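Local coordinates for capsid fiber protein (PDB 6QYY) that probably forms the base by which the head fibers of Bacillus phage phi29 are attached to the capsid, assembling as a trimer, at residues W63-L77 against G96-L110. Residues are numbered along the deposited sequence; the frame is centred on the assembly and turned at random.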
# COMPACT_ATOMS: atom_id res chain seq x y z
N TRP A 63 5.28 -8.84 5.28
CA TRP A 63 6.22 -8.63 6.38
C TRP A 63 6.56 -9.96 7.05
O TRP A 63 5.74 -10.87 7.07
CB TRP A 63 5.66 -7.71 7.46
CG TRP A 63 5.67 -6.27 7.15
CD1 TRP A 63 6.37 -5.63 6.15
CD2 TRP A 63 4.96 -5.26 7.84
NE1 TRP A 63 6.12 -4.28 6.20
CE2 TRP A 63 5.25 -4.02 7.22
CE3 TRP A 63 4.07 -5.27 8.93
CZ2 TRP A 63 4.70 -2.81 7.66
CZ3 TRP A 63 3.53 -4.06 9.37
CH2 TRP A 63 3.84 -2.86 8.73
N GLN A 64 7.76 -10.04 7.62
CA GLN A 64 8.15 -11.15 8.48
C GLN A 64 8.10 -10.67 9.92
O GLN A 64 8.78 -9.70 10.28
CB GLN A 64 9.56 -11.63 8.14
CG GLN A 64 9.61 -12.37 6.86
CD GLN A 64 11.03 -12.55 6.34
OE1 GLN A 64 11.94 -11.76 6.60
NE2 GLN A 64 11.21 -13.60 5.58
N VAL A 65 7.29 -11.35 10.75
CA VAL A 65 7.07 -10.96 12.14
C VAL A 65 7.09 -12.19 13.04
O VAL A 65 6.59 -13.26 12.68
CB VAL A 65 5.72 -10.22 12.32
CG1 VAL A 65 5.62 -9.69 13.75
CG2 VAL A 65 5.59 -9.06 11.32
N ILE A 66 7.65 -12.03 14.24
CA ILE A 66 7.61 -13.11 15.23
C ILE A 66 6.17 -13.35 15.68
O ILE A 66 5.44 -12.41 16.03
CB ILE A 66 8.51 -12.77 16.43
CG1 ILE A 66 9.98 -12.64 15.98
CG2 ILE A 66 8.39 -13.85 17.48
CD1 ILE A 66 10.55 -13.90 15.46
N ALA A 67 5.75 -14.62 15.69
CA ALA A 67 4.43 -14.99 16.19
C ALA A 67 4.38 -14.92 17.71
O ALA A 67 5.21 -15.52 18.40
CB ALA A 67 4.06 -16.39 15.72
N GLY A 68 3.37 -14.23 18.24
CA GLY A 68 3.15 -14.23 19.68
C GLY A 68 2.37 -15.42 20.21
O GLY A 68 2.34 -15.61 21.43
N SER A 69 1.75 -16.19 19.33
CA SER A 69 1.09 -17.45 19.65
C SER A 69 0.96 -18.23 18.35
O SER A 69 1.36 -17.75 17.28
CB SER A 69 -0.26 -17.22 20.34
OG SER A 69 -1.10 -16.37 19.57
N ASP A 70 0.40 -19.43 18.43
CA ASP A 70 0.33 -20.28 17.25
C ASP A 70 -0.55 -19.64 16.18
O ASP A 70 -1.66 -19.20 16.45
CB ASP A 70 -0.20 -21.67 17.61
CG ASP A 70 0.83 -22.53 18.36
OD1 ASP A 70 1.90 -22.00 18.73
OD2 ASP A 70 0.55 -23.73 18.58
N ILE A 71 -0.02 -19.58 14.96
CA ILE A 71 -0.71 -18.96 13.84
C ILE A 71 -0.92 -20.01 12.76
O ILE A 71 -0.00 -20.79 12.46
CB ILE A 71 0.07 -17.74 13.30
CG1 ILE A 71 0.02 -16.57 14.29
CG2 ILE A 71 -0.47 -17.31 11.94
CD1 ILE A 71 0.98 -15.44 13.94
N LYS A 72 -2.14 -20.08 12.23
CA LYS A 72 -2.48 -20.98 11.14
C LYS A 72 -2.56 -20.18 9.84
O LYS A 72 -2.86 -18.99 9.85
CB LYS A 72 -3.80 -21.69 11.42
CG LYS A 72 -3.79 -22.56 12.68
CD LYS A 72 -2.52 -23.42 12.73
CE LYS A 72 -2.57 -24.47 13.85
NZ LYS A 72 -2.40 -23.88 15.21
N VAL A 73 -2.27 -20.86 8.73
CA VAL A 73 -2.35 -20.21 7.43
C VAL A 73 -3.75 -19.64 7.25
O VAL A 73 -4.75 -20.33 7.46
CB VAL A 73 -2.00 -21.19 6.30
CG1 VAL A 73 -2.34 -20.59 4.93
CG2 VAL A 73 -0.53 -21.58 6.38
N GLY A 74 -3.83 -18.36 6.89
CA GLY A 74 -5.10 -17.71 6.69
C GLY A 74 -5.64 -16.94 7.88
O GLY A 74 -6.66 -16.24 7.73
N ASP A 75 -5.01 -17.05 9.05
CA ASP A 75 -5.43 -16.27 10.21
C ASP A 75 -5.30 -14.78 9.93
O ASP A 75 -4.30 -14.33 9.36
CB ASP A 75 -4.58 -16.62 11.44
CG ASP A 75 -5.03 -17.90 12.13
OD1 ASP A 75 -6.09 -18.44 11.75
OD2 ASP A 75 -4.31 -18.37 13.04
N ASN A 76 -6.30 -14.01 10.35
CA ASN A 76 -6.13 -12.57 10.43
C ASN A 76 -5.34 -12.20 11.67
O ASN A 76 -5.51 -12.81 12.73
CB ASN A 76 -7.49 -11.88 10.44
CG ASN A 76 -8.32 -12.25 9.24
OD1 ASN A 76 -7.93 -11.97 8.11
ND2 ASN A 76 -9.46 -12.89 9.47
N LEU A 77 -4.49 -11.19 11.54
CA LEU A 77 -3.46 -10.88 12.52
C LEU A 77 -3.57 -9.45 13.02
O LEU A 77 -3.89 -8.53 12.25
CB LEU A 77 -2.07 -11.09 11.92
CG LEU A 77 -1.78 -12.50 11.44
CD1 LEU A 77 -0.37 -12.59 10.86
CD2 LEU A 77 -1.93 -13.52 12.58
N GLY A 96 -3.24 -7.57 8.73
CA GLY A 96 -2.72 -8.49 7.73
C GLY A 96 -3.25 -9.88 7.96
O GLY A 96 -4.01 -10.12 8.90
N TYR A 97 -2.85 -10.80 7.09
CA TYR A 97 -3.25 -12.19 7.22
C TYR A 97 -2.05 -13.08 6.95
O TYR A 97 -1.16 -12.75 6.16
CB TYR A 97 -4.42 -12.55 6.28
CG TYR A 97 -4.20 -12.26 4.82
CD1 TYR A 97 -3.57 -13.18 3.99
CD2 TYR A 97 -4.65 -11.07 4.24
CE1 TYR A 97 -3.38 -12.93 2.64
CE2 TYR A 97 -4.47 -10.81 2.89
CZ TYR A 97 -3.83 -11.74 2.10
OH TYR A 97 -3.63 -11.49 0.77
N ALA A 98 -2.03 -14.22 7.63
CA ALA A 98 -0.89 -15.12 7.55
C ALA A 98 -0.98 -15.97 6.29
O ALA A 98 -2.05 -16.49 5.95
CB ALA A 98 -0.83 -16.02 8.78
N VAL A 99 0.14 -16.11 5.58
CA VAL A 99 0.23 -17.03 4.45
C VAL A 99 1.21 -18.15 4.72
O VAL A 99 1.44 -18.99 3.83
CB VAL A 99 0.59 -16.30 3.14
CG1 VAL A 99 -0.53 -15.33 2.78
CG2 VAL A 99 1.92 -15.58 3.25
N GLU A 100 1.81 -18.19 5.90
CA GLU A 100 2.57 -19.32 6.38
C GLU A 100 2.08 -19.67 7.78
O GLU A 100 1.46 -18.86 8.47
CB GLU A 100 4.08 -19.03 6.40
CG GLU A 100 4.69 -18.64 5.04
CD GLU A 100 4.56 -19.73 3.98
OE1 GLU A 100 4.44 -20.92 4.35
OE2 GLU A 100 4.58 -19.41 2.77
N GLU A 101 2.34 -20.91 8.18
CA GLU A 101 2.05 -21.40 9.51
C GLU A 101 3.22 -21.08 10.43
O GLU A 101 4.38 -21.16 10.02
CB GLU A 101 1.80 -22.91 9.45
CG GLU A 101 1.46 -23.59 10.75
CD GLU A 101 1.15 -25.06 10.54
OE1 GLU A 101 1.03 -25.48 9.36
OE2 GLU A 101 1.01 -25.80 11.54
N ALA A 102 2.93 -20.70 11.68
CA ALA A 102 4.01 -20.42 12.61
C ALA A 102 3.58 -20.74 14.03
O ALA A 102 2.51 -20.31 14.46
CB ALA A 102 4.47 -18.96 12.49
N GLN A 103 4.40 -21.51 14.74
CA GLN A 103 4.21 -21.65 16.18
C GLN A 103 4.73 -20.41 16.90
O GLN A 103 5.50 -19.62 16.35
CB GLN A 103 4.96 -22.89 16.70
CG GLN A 103 4.47 -24.22 16.17
CD GLN A 103 5.19 -25.39 16.83
OE1 GLN A 103 6.42 -25.42 16.89
NE2 GLN A 103 4.43 -26.35 17.33
N GLU A 104 4.32 -20.27 18.16
CA GLU A 104 4.75 -19.14 18.97
C GLU A 104 6.27 -19.06 18.99
O GLU A 104 6.95 -20.06 19.27
CB GLU A 104 4.20 -19.26 20.39
CG GLU A 104 4.77 -18.23 21.35
CD GLU A 104 4.09 -18.28 22.71
OE1 GLU A 104 4.61 -17.67 23.66
OE2 GLU A 104 3.03 -18.94 22.82
N GLY A 105 6.81 -17.88 18.70
CA GLY A 105 8.24 -17.67 18.61
C GLY A 105 8.82 -17.80 17.21
O GLY A 105 9.93 -17.30 16.97
N GLN A 106 8.11 -18.45 16.29
CA GLN A 106 8.61 -18.57 14.92
C GLN A 106 8.25 -17.32 14.10
O GLN A 106 7.37 -16.54 14.45
CB GLN A 106 8.04 -19.81 14.23
CG GLN A 106 8.90 -21.07 14.35
CD GLN A 106 8.24 -22.31 13.74
OE1 GLN A 106 7.01 -22.37 13.58
NE2 GLN A 106 9.05 -23.30 13.38
N LEU A 107 8.97 -17.16 12.99
CA LEU A 107 8.74 -16.04 12.08
C LEU A 107 7.54 -16.36 11.18
O LEU A 107 7.54 -17.38 10.48
CB LEU A 107 10.00 -15.81 11.25
CG LEU A 107 10.28 -14.43 10.66
CD1 LEU A 107 10.21 -13.35 11.73
CD2 LEU A 107 11.65 -14.43 9.95
N VAL A 108 6.50 -15.53 11.22
CA VAL A 108 5.36 -15.69 10.32
C VAL A 108 5.51 -14.71 9.16
O VAL A 108 6.01 -13.59 9.33
CB VAL A 108 4.02 -15.51 11.05
CG1 VAL A 108 3.75 -14.04 11.39
CG2 VAL A 108 2.86 -16.06 10.20
N THR A 109 5.13 -15.14 7.97
CA THR A 109 5.04 -14.24 6.83
C THR A 109 3.58 -13.87 6.64
O THR A 109 2.72 -14.75 6.51
CB THR A 109 5.58 -14.89 5.55
OG1 THR A 109 6.91 -15.35 5.79
CG2 THR A 109 5.61 -13.86 4.43
N LEU A 110 3.30 -12.57 6.63
CA LEU A 110 1.93 -12.08 6.52
C LEU A 110 1.82 -11.07 5.40
O LEU A 110 2.78 -10.36 5.09
CB LEU A 110 1.44 -11.44 7.82
CG LEU A 110 2.21 -10.20 8.31
CD1 LEU A 110 1.54 -8.89 7.82
CD2 LEU A 110 2.33 -10.21 9.83
O HOH W 1 9.29 -14.50 4.40
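Ile71 and Val108 meet at about a right angle in the apolar centre, where Ile71 CG2 lies 4.0 Å from Val108 CG2 and also presses on the methyl of Ala98. That last pair is tight, Ile71 CG2 to Ala98 CB being 3.4 Å. Val108 holds CG1 between its backbone N and carbonyl carbon (chi1 73°), which directs this methyl to Ile71 CD1 and Val65 O while CG2 is left to face Ile71 CG2. Leu77 continues the layer: its CD1 sits 3.7 Å from both CB and CD2 of Leu110, and the same CD2 reaches Val65 CG2. Farther out, Ala67 CB faces Ala102 CB, and Val73 CG2 rests on the peptide joining Glu100 to Glu101; Val73 also packs on Ile27 of a second subunit.

Backbone pairing frames this core. Strands 63-66 and 107-110 run antiparallel, with Trp63-Leu110 and Val65-Val108 as hydrogen-bonded pairs, and Ile71 with Ala102 adds an isolated two-bond bridge. Within the type II turn from Lys72 to Asp75, Gly74 N donates to Ala98 O from above the carbonyl plane, 36° out of it.

At the polar edge, Asp70 OD1 accepts Glu104 N at 3.0 Å, met nearly along its C-O axis; CG anti to the carbonyl carbon (chi1 -74°) sets OD1 within reach of this N-H, inside the type II turn Gln103-Gln106. There Gln103 N is bound by Gln106 OE1, while Asp75 OD2 takes Lys72 N in the other turn. On the sheet face that carries Gln64, Leu107 and Thr109, Leu107 CG touches Gln64 CB at 3.8 Å. The motif is an antiparallel sheet ordered 62-66, 107-112, 96-98, 76-79, 85-87, whose connections 67-75 and 99-106 run side by side, antiparallel, from Ser69-Glu104 to Lys72-Glu101.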